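Local coordinates for protein peptidase, zinc-dependent (Methanocorpusculum labreanum, PDB 3LMC) that binds a zinc ion and an iron(III) ion and probably works as a metallopeptidase of family M54, at residues 37-42 and 54-59; 43-48 and 98-103; 92-97 and 118-123. All coordinates share one frame; numbering follows the deposited sequence.

Contact 1: 37-42 and 54-59; sequences GIFPLE and VKVLLK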
loop_
_atom_site.group_PDB
_atom_site.type_symbol
_atom_site.label_atom_id
_atom_site.label_comp_id
_atom_site.label_asym_id
_atom_site.label_seq_id
_atom_site.Cartn_x
_atom_site.Cartn_y
_atom_site.Cartn_z
ATOM N N GLY A 37 0.336 -15.355 4.328
ATOM C CA GLY A 37 1.293 -15.719 3.292
ATOM C C GLY A 37 2.323 -14.641 3.082
ATOM O O GLY A 37 2.092 -13.499 3.459
ATOM N N ILE A 38 3.466 -14.994 2.505
ATOM C CA ILE A 38 4.455 -13.984 2.146
ATOM C C ILE A 38 4.393 -13.671 0.649
ATOM O O ILE A 38 3.895 -14.477 -0.141
ATOM C CB ILE A 38 5.890 -14.419 2.516
ATOM C CG1 ILE A 38 6.315 -15.632 1.686
ATOM C CG2 ILE A 38 6.004 -14.675 4.023
ATOM C CD1 ILE A 38 7.800 -15.651 1.358
ATOM N N PHE A 39 4.877 -12.494 0.260
ATOM C CA PHE A 39 5.023 -12.186 -1.160
ATOM C C PHE A 39 6.504 -11.996 -1.470
ATOM O O PHE A 39 7.047 -10.912 -1.282
ATOM C CB PHE A 39 4.222 -10.934 -1.552
ATOM C CG PHE A 39 4.074 -10.745 -3.049
ATOM C CD1 PHE A 39 4.941 -9.929 -3.755
ATOM C CD2 PHE A 39 3.074 -11.394 -3.743
ATOM C CE1 PHE A 39 4.801 -9.764 -5.140
ATOM C CE2 PHE A 39 2.935 -11.242 -5.110
ATOM C CZ PHE A 39 3.800 -10.428 -5.807
ATOM N N PRO A 40 7.169 -13.064 -1.933
ATOM C CA PRO A 40 8.613 -12.933 -2.132
ATOM C C PRO A 40 8.871 -11.816 -3.122
ATOM O O PRO A 40 8.226 -11.758 -4.169
ATOM C CB PRO A 40 9.014 -14.298 -2.701
ATOM C CG PRO A 40 7.938 -15.237 -2.197
ATOM C CD PRO A 40 6.685 -14.416 -2.262
ATOM N N LEU A 41 9.780 -10.918 -2.773
ATOM C CA LEU A 41 10.025 -9.732 -3.566
ATOM C C LEU A 41 10.910 -10.013 -4.794
ATOM O O LEU A 41 11.505 -11.074 -4.923
ATOM C CB LEU A 41 10.618 -8.641 -2.657
ATOM C CG LEU A 41 9.641 -8.206 -1.548
ATOM C CD1 LEU A 41 10.267 -7.200 -0.574
ATOM C CD2 LEU A 41 8.376 -7.629 -2.185
ATOM N N GLU A 42 10.976 -9.057 -5.706
ATOM C CA GLU A 42 11.797 -9.213 -6.886
ATOM C C GLU A 42 12.615 -7.943 -7.051
ATOM O O GLU A 42 12.344 -6.940 -6.399
ATOM C CB GLU A 42 10.908 -9.450 -8.110
ATOM C CG GLU A 42 11.614 -10.152 -9.248
ATOM C CD GLU A 42 10.769 -10.211 -10.489
ATOM O OE1 GLU A 42 9.541 -10.390 -10.354
ATOM O OE2 GLU A 42 11.324 -10.074 -11.598
ATOM N N VAL A 54 9.187 -0.999 -8.511
ATOM C CA VAL A 54 8.510 -1.065 -9.809
ATOM C C VAL A 54 8.379 -2.521 -10.242
ATOM O O VAL A 54 7.313 -2.951 -10.659
ATOM C CB VAL A 54 9.241 -0.257 -10.899
ATOM C CG1 VAL A 54 8.538 -0.434 -12.237
ATOM C CG2 VAL A 54 9.307 1.231 -10.519
ATOM N N LYS A 55 9.455 -3.289 -10.097
ATOM C CA LYS A 55 9.420 -4.717 -10.401
ATOM C C LYS A 55 8.454 -5.496 -9.528
ATOM O O LYS A 55 7.748 -6.383 -10.017
ATOM C CB LYS A 55 10.815 -5.325 -10.316
ATOM C CG LYS A 55 11.646 -5.025 -11.547
ATOM C CD LYS A 55 12.995 -5.699 -11.496
ATOM C CE LYS A 55 13.792 -5.350 -12.741
ATOM N NZ LYS A 55 15.122 -5.989 -12.707
ATOM N N VAL A 56 8.415 -5.168 -8.238
ATOM C CA VAL A 56 7.487 -5.846 -7.336
ATOM C C VAL A 56 6.045 -5.561 -7.779
ATOM O O VAL A 56 5.202 -6.449 -7.773
ATOM C CB VAL A 56 7.694 -5.428 -5.858
ATOM C CG1 VAL A 56 6.715 -6.169 -4.946
ATOM C CG2 VAL A 56 9.161 -5.691 -5.404
ATOM N N LEU A 57 5.765 -4.330 -8.196
ATOM C CA LEU A 57 4.403 -3.977 -8.568
ATOM C C LEU A 57 3.940 -4.738 -9.824
ATOM O O LEU A 57 2.793 -5.195 -9.899
ATOM C CB LEU A 57 4.264 -2.460 -8.727
ATOM C CG LEU A 57 4.392 -1.629 -7.445
ATOM C CD1 LEU A 57 4.409 -0.146 -7.767
ATOM C CD2 LEU A 57 3.253 -1.934 -6.466
ATOM N N LEU A 58 4.839 -4.891 -10.791
ATOM C CA LEU A 58 4.549 -5.660 -12.007
ATOM C C LEU A 58 4.292 -7.125 -11.651
ATOM O O LEU A 58 3.369 -7.760 -12.171
ATOM C CB LEU A 58 5.725 -5.568 -12.997
ATOM C CG LEU A 58 6.063 -4.160 -13.499
ATOM C CD1 LEU A 58 7.238 -4.172 -14.476
ATOM C CD2 LEU A 58 4.841 -3.542 -14.159
ATOM N N LYS A 59 5.131 -7.658 -10.767
ATOM C CA LYS A 59 4.959 -9.013 -10.265
ATOM C C LYS A 59 3.615 -9.175 -9.535
ATOM O O LYS A 59 2.983 -10.236 -9.607
ATOM C CB LYS A 59 6.111 -9.366 -9.325
ATOM C CG LYS A 59 6.140 -10.800 -8.915
ATOM C CD LYS A 59 7.240 -11.050 -7.874
ATOM C CE LYS A 59 7.372 -12.539 -7.553
ATOM N NZ LYS A 59 8.515 -12.787 -6.637
#
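Lys-59 reaches across from its helix to the loop 37-42 and gives a hydrogen bond from NZ to the backbone O of Pro-40, at 2.7 Å. The ammonium comes from above the carbonyl plane, with a C=O...N angle of 135°. CG stands anti to the backbone N (chi1 -171°), and from there the chain runs out fully extended, long enough to bring NZ to the loop. On the way it passes Glu-42, whose OE1 lies 3.4 Å from Lys-59 CD, so OE1 lies against the methylenes; it stays 4.5 Å from Lys-59 NZ, near enough for a general attraction but too far for a salt bridge. The Phe-39 ring and the lysine chain run antiparallel alongside each other, with CE1 3.9 Å from Lys-59 CD. Val-56, one turn earlier on the helix, takes the apolar end: its CG1 meets Leu-41 CD2 at 3.5 Å and Phe-39 CE1 at 4.1 Å, while its CG2 rests near the backbone of Glu-42. Behind this cluster, Phe-39 and Val-56 both pack on Leu-93 of strand 90-94, and Val-56 also touches Ile-119 of strand 117-120, so loop and helix 53-66 lie together on one face of the five-stranded sheet.

Contact 2: 43-48 and 98-103; sequences GFDPVR and DLYEPL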
loop_
_atom_site.group_PDB
_atom_site.type_symbol
_atom_site.label_atom_id
_atom_site.label_comp_id
_atom_site.label_asym_id
_atom_site.label_seq_id
_atom_site.Cartn_x
_atom_site.Cartn_y
_atom_site.Cartn_z
ATOM N N GLY A 43 13.624 -7.984 -7.909
ATOM C CA GLY A 43 14.365 -6.785 -8.231
ATOM C C GLY A 43 15.235 -6.310 -7.092
ATOM O O GLY A 43 15.363 -5.112 -6.856
ATOM N N PHE A 44 15.838 -7.248 -6.377
ATOM C CA PHE A 44 16.738 -6.884 -5.293
ATOM C C PHE A 44 18.014 -6.271 -5.870
ATOM O O PHE A 44 18.487 -6.681 -6.933
ATOM C CB PHE A 44 17.061 -8.113 -4.447
ATOM C CG PHE A 44 18.084 -7.867 -3.378
ATOM C CD1 PHE A 44 17.724 -7.279 -2.178
ATOM C CD2 PHE A 44 19.404 -8.244 -3.568
ATOM C CE1 PHE A 44 18.661 -7.062 -1.192
ATOM C CE2 PHE A 44 20.349 -8.031 -2.579
ATOM C CZ PHE A 44 19.977 -7.442 -1.392
ATOM N N ASP A 45 18.554 -5.277 -5.175
ATOM C CA ASP A 45 19.789 -4.630 -5.590
ATOM C C ASP A 45 20.811 -4.792 -4.462
ATOM O O ASP A 45 20.660 -4.205 -3.395
ATOM C CB ASP A 45 19.534 -3.151 -5.914
ATOM C CG ASP A 45 20.731 -2.477 -6.585
ATOM O OD1 ASP A 45 20.530 -1.496 -7.324
ATOM O OD2 ASP A 45 21.874 -2.925 -6.380
ATOM N N PRO A 46 21.854 -5.605 -4.695
ATOM C CA PRO A 46 22.823 -5.958 -3.643
ATOM C C PRO A 46 23.662 -4.775 -3.128
ATOM O O PRO A 46 23.919 -4.690 -1.924
ATOM C CB PRO A 46 23.715 -7.002 -4.320
ATOM C CG PRO A 46 23.580 -6.725 -5.789
ATOM C CD PRO A 46 22.183 -6.221 -5.994
ATOM N N VAL A 47 24.080 -3.882 -4.019
ATOM C CA VAL A 47 24.857 -2.714 -3.603
ATOM C C VAL A 47 23.999 -1.746 -2.786
ATOM O O VAL A 47 24.466 -1.183 -1.796
ATOM C CB VAL A 47 25.513 -1.978 -4.800
ATOM C CG1 VAL A 47 24.463 -1.525 -5.795
ATOM C CG2 VAL A 47 26.328 -0.794 -4.311
ATOM N N ARG A 48 22.745 -1.567 -3.201
ATOM C CA ARG A 48 21.784 -0.740 -2.468
ATOM C C ARG A 48 21.250 -1.444 -1.215
ATOM O O ARG A 48 20.902 -0.794 -0.230
ATOM C CB ARG A 48 20.597 -0.382 -3.368
ATOM C CG ARG A 48 20.723 0.879 -4.225
ATOM C CD ARG A 48 19.373 1.141 -4.889
ATOM N NE ARG A 48 19.291 2.379 -5.666
ATOM C CZ ARG A 48 18.778 3.521 -5.212
ATOM N NH1 ARG A 48 18.311 3.596 -3.971
ATOM N NH2 ARG A 48 18.735 4.595 -6.002
ATOM N N ASP A 98 12.889 -3.210 2.286
ATOM C CA ASP A 98 13.183 -1.791 2.063
ATOM C C ASP A 98 13.075 -1.485 0.559
ATOM O O ASP A 98 13.639 -2.204 -0.277
ATOM C CB ASP A 98 14.579 -1.424 2.572
ATOM C CG ASP A 98 14.828 0.085 2.576
ATOM O OD1 ASP A 98 13.898 0.861 2.919
ATOM O OD2 ASP A 98 15.962 0.492 2.243
ATOM N N LEU A 99 12.356 -0.418 0.219
ATOM C CA LEU A 99 12.010 -0.149 -1.181
ATOM C C LEU A 99 12.731 1.066 -1.730
ATOM O O LEU A 99 12.917 2.067 -1.024
ATOM C CB LEU A 99 10.509 0.087 -1.320
ATOM C CG LEU A 99 9.611 -1.062 -0.888
ATOM C CD1 LEU A 99 8.160 -0.669 -1.087
ATOM C CD2 LEU A 99 9.956 -2.307 -1.696
ATOM N N TYR A 100 13.121 0.977 -2.997
ATOM C CA TYR A 100 13.531 2.167 -3.738
ATOM C C TYR A 100 12.850 2.254 -5.119
ATOM O O TYR A 100 12.198 1.314 -5.568
ATOM C CB TYR A 100 15.053 2.206 -3.875
ATOM C CG TYR A 100 15.605 1.318 -4.965
ATOM C CD1 TYR A 100 15.712 -0.056 -4.787
ATOM C CD2 TYR A 100 16.046 1.860 -6.167
ATOM C CE1 TYR A 100 16.231 -0.869 -5.785
ATOM C CE2 TYR A 100 16.571 1.055 -7.170
ATOM C CZ TYR A 100 16.659 -0.306 -6.972
ATOM O OH TYR A 100 17.175 -1.107 -7.969
ATOM N N GLU A 101 12.964 3.408 -5.765
ATOM C CA GLU A 101 12.683 3.504 -7.196
ATOM C C GLU A 101 13.834 4.267 -7.841
ATOM O O GLU A 101 14.578 4.967 -7.150
ATOM C CB GLU A 101 11.330 4.158 -7.480
ATOM C CG GLU A 101 11.100 5.491 -6.783
ATOM C CD GLU A 101 11.399 6.686 -7.662
ATOM O OE1 GLU A 101 10.994 7.808 -7.287
ATOM O OE2 GLU A 101 12.036 6.509 -8.728
ATOM N N PRO A 102 14.016 4.104 -9.155
ATOM C CA PRO A 102 15.215 4.671 -9.791
ATOM C C PRO A 102 15.571 6.102 -9.344
ATOM O O PRO A 102 16.743 6.368 -9.074
ATOM C CB PRO A 102 14.870 4.608 -11.275
ATOM C CG PRO A 102 14.025 3.349 -11.378
ATOM C CD PRO A 102 13.212 3.300 -10.095
ATOM N N LEU A 103 14.584 6.986 -9.220
ATOM C CA LEU A 103 14.858 8.391 -8.894
ATOM C C LEU A 103 15.056 8.698 -7.404
ATOM O O LEU A 103 15.296 9.857 -7.035
ATOM C CB LEU A 103 13.743 9.283 -9.442
ATOM C CG LEU A 103 13.948 9.950 -10.807
ATOM C CD1 LEU A 103 14.928 9.171 -11.690
ATOM C CD2 LEU A 103 12.601 10.131 -11.492
#
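Arg-48 lies over one face of the Tyr-100 ring. Its CD makes a CH-pi contact, 3.5 Å from the ring centroid and only 6° off the normal, and the guanidinium continues over the CD2 side toward CB, its plane 10° from that of the ring. Tyr-100 CD2 sits over the centre of the guanidinium, 3.3 Å from Arg-48 CZ. The arginine chain, extended from CG to NE, carries CD and NE over the ring. Arg-48 NH1 lies 3.5 Å from Tyr-100 CB. Asp-45 crosses the tyrosine at about a right angle, its CB 3.7 Å from Tyr-100 OH. An alanine in place of Tyr-100 would probably deprive Arg-48 CD and the guanidinium of the face they lie on, leaving the arginine held mainly by its polar partner Gln-50. In the second shell Gln-50 OE1 accepts from Arg-48 NH1, while its NE2 donates to Asp-98 OD2. Asp-98 is also in a salt bridge with Arg-124. The backbone of Tyr-100 is bonded to Tyr-51 and Ala-53, which sets where its side chain starts. Thus the turn after strand 44-45, with Asp-45 on the strand itself, leans on Tyr-100 of strand 99-101 across a small mixed sheet whose middle strand is 50-52.

Contact 3: 92-97 and 118-123; sequences LLVTPG and AIVSPH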
loop_
_atom_site.group_PDB
_atom_site.type_symbol
_atom_site.label_atom_id
_atom_site.label_comp_id
_atom_site.label_asym_id
_atom_site.label_seq_id
_atom_site.Cartn_x
_atom_site.Cartn_y
_atom_site.Cartn_z
ATOM N N LEU A 92 -3.158 -3.491 -2.337
ATOM C CA LEU A 92 -2.070 -2.858 -1.596
ATOM C C LEU A 92 -1.261 -3.955 -0.905
ATOM O O LEU A 92 -1.770 -4.654 -0.021
ATOM C CB LEU A 92 -2.618 -1.881 -0.545
ATOM C CG LEU A 92 -1.583 -1.297 0.441
ATOM C CD1 LEU A 92 -0.467 -0.577 -0.301
ATOM C CD2 LEU A 92 -2.211 -0.364 1.504
ATOM N N LEU A 93 -0.001 -4.102 -1.308
ATOM C CA LEU A 93 0.919 -5.057 -0.686
ATOM C C LEU A 93 1.648 -4.370 0.487
ATOM O O LEU A 93 2.199 -3.275 0.339
ATOM C CB LEU A 93 1.941 -5.535 -1.723
ATOM C CG LEU A 93 2.701 -6.865 -1.617
ATOM C CD1 LEU A 93 4.162 -6.702 -2.041
ATOM C CD2 LEU A 93 2.591 -7.507 -0.261
ATOM N N VAL A 94 1.632 -5.008 1.649
ATOM C CA VAL A 94 2.392 -4.526 2.812
ATOM C C VAL A 94 3.561 -5.477 2.970
ATOM O O VAL A 94 3.364 -6.648 3.287
ATOM C CB VAL A 94 1.537 -4.545 4.081
ATOM C CG1 VAL A 94 2.376 -4.189 5.306
ATOM C CG2 VAL A 94 0.370 -3.582 3.935
ATOM N N THR A 95 4.773 -4.986 2.717
ATOM C CA THR A 95 5.949 -5.848 2.609
ATOM C C THR A 95 7.041 -5.446 3.601
ATOM O O THR A 95 7.199 -4.264 3.906
ATOM C CB THR A 95 6.548 -5.764 1.190
ATOM O OG1 THR A 95 7.766 -6.529 1.130
ATOM C CG2 THR A 95 6.870 -4.317 0.851
ATOM N N PRO A 96 7.829 -6.414 4.087
ATOM C CA PRO A 96 8.897 -6.015 5.023
ATOM C C PRO A 96 10.134 -5.437 4.332
ATOM O O PRO A 96 11.011 -4.902 5.024
ATOM C CB PRO A 96 9.269 -7.338 5.702
ATOM C CG PRO A 96 8.987 -8.377 4.612
ATOM C CD PRO A 96 7.702 -7.881 3.977
ATOM N N GLY A 97 10.223 -5.549 3.005
ATOM C CA GLY A 97 11.444 -5.176 2.301
ATOM C C GLY A 97 11.640 -3.672 2.225
ATOM O O GLY A 97 10.667 -2.936 2.134
ATOM N N ALA A 118 -0.443 -1.315 -5.620
ATOM C CA ALA A 118 0.352 -0.397 -4.821
ATOM C C ALA A 118 1.100 -1.174 -3.747
ATOM O O ALA A 118 0.818 -2.355 -3.504
ATOM C CB ALA A 118 -0.535 0.674 -4.190
ATOM N N ILE A 119 2.055 -0.514 -3.101
ATOM C CA ILE A 119 2.878 -1.182 -2.103
ATOM C C ILE A 119 3.264 -0.218 -0.989
ATOM O O ILE A 119 3.488 0.968 -1.247
ATOM C CB ILE A 119 4.166 -1.783 -2.752
ATOM C CG1 ILE A 119 4.912 -2.698 -1.778
ATOM C CG2 ILE A 119 5.093 -0.683 -3.239
ATOM C CD1 ILE A 119 6.025 -3.557 -2.471
ATOM N N VAL A 120 3.313 -0.717 0.245
ATOM C CA VAL A 120 3.889 0.050 1.346
ATOM C C VAL A 120 4.850 -0.835 2.130
ATOM O O VAL A 120 4.608 -2.038 2.299
ATOM C CB VAL A 120 2.828 0.634 2.290
ATOM C CG1 VAL A 120 1.806 -0.425 2.691
ATOM C CG2 VAL A 120 3.506 1.214 3.542
ATOM N N SER A 121 5.957 -0.251 2.585
ATOM C CA SER A 121 6.927 -1.007 3.355
ATOM C C SER A 121 7.049 -0.427 4.755
ATOM O O SER A 121 7.400 0.744 4.913
ATOM C CB SER A 121 8.296 -0.958 2.702
ATOM O OG SER A 121 9.271 -1.342 3.663
ATOM N N PRO A 122 6.745 -1.235 5.775
ATOM C CA PRO A 122 6.915 -0.723 7.138
ATOM C C PRO A 122 8.381 -0.666 7.564
ATOM O O PRO A 122 8.647 -0.266 8.700
ATOM C CB PRO A 122 6.161 -1.743 7.987
ATOM C CG PRO A 122 5.191 -2.397 7.048
ATOM C CD PRO A 122 5.951 -2.472 5.751
ATOM N N HIS A 123 9.317 -1.027 6.681
ATOM C CA HIS A 123 10.727 -1.108 7.096
ATOM C C HIS A 123 11.241 0.179 7.726
ATOM O O HIS A 123 11.966 0.138 8.710
ATOM C CB HIS A 123 11.641 -1.508 5.942
ATOM C CG HIS A 123 13.026 -1.883 6.383
ATOM N ND1 HIS A 123 14.118 -1.063 6.193
ATOM C CD2 HIS A 123 13.486 -2.979 7.034
ATOM C CE1 HIS A 123 15.198 -1.650 6.678
ATOM N NE2 HIS A 123 14.843 -2.812 7.199
#
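Leu-92 and Val-94 on strand 90-94 pack against Ala-118 and Val-120 on strand 117-120, two neighbouring parallel strands of the mixed five-stranded sheet. Val-94 and Val-120 are neighbours on the same face, CG2 to CG1 3.7 Å. Leu-92 crosses Val-120 at a slant, its CD1 3.8 Å from the same CG1; with CG anti to the backbone N (chi1 172°) and CD1 turned toward the neighbouring strand, it also comes near Ala-118 CB. This face is covered by helix 136-154, which carries the zinc ligands His-149 and His-153: Leu-92 touches Ile-151, and Ala-118 touches Glu-150 and Leu-154. On the other face Leu-93 and Ile-119 are paired in the same way, CD1 to CD1 3.7 Å, and helix 53-66 packs on both of them. Thr-95 CG2 closes on Ile-119 CD1 at 3.5 Å.

Between the two faces the backbones are joined by a regular parallel ladder. Leu-93 N gives a nearly straight bond to Ala-118 O, Val-120 N one to Leu-93 O, and Thr-95 N one to Val-120 O, all between 2.8 and 3.0 Å. Past the strand ends, each segment makes an ST turn: Thr-95 OG1 accepts from Gly-97 N, and Ser-121 OG accepts from His-123 N at 3.0 Å. Ser-121 OG, anti to its backbone N (chi1 162°), also spans the gap as a donor, binding Gly-97 O at 2.6 Å from above the carbonyl plane.

Contact 3 lies at the core, and contact 1 packs on one of its faces, where Val-56 CG1 is 3.7 Å from Ile-119 CD1. Leu-41 reaches the loop beyond the strand, its CD1 3.7 Å from Gly-97 CA. Contact 2 takes up the chain where 37-42 and 92-97 leave off, nearer the surface. Leu-99 CD1 meets Ile-119 CG2 at 3.7 Å, while Gly-43 CA follows directly on the loop of contact 1 and touches Lys-55 CD, also at 3.7 Å. The zinc sits on the side of contact 3 away from helix 53-66, with the Ala-118 side chain about 9 Å from the metal. In contact 2 the Glu-101 side chain comes equally near, about 9 Å. Contact 1 lies away from both metals.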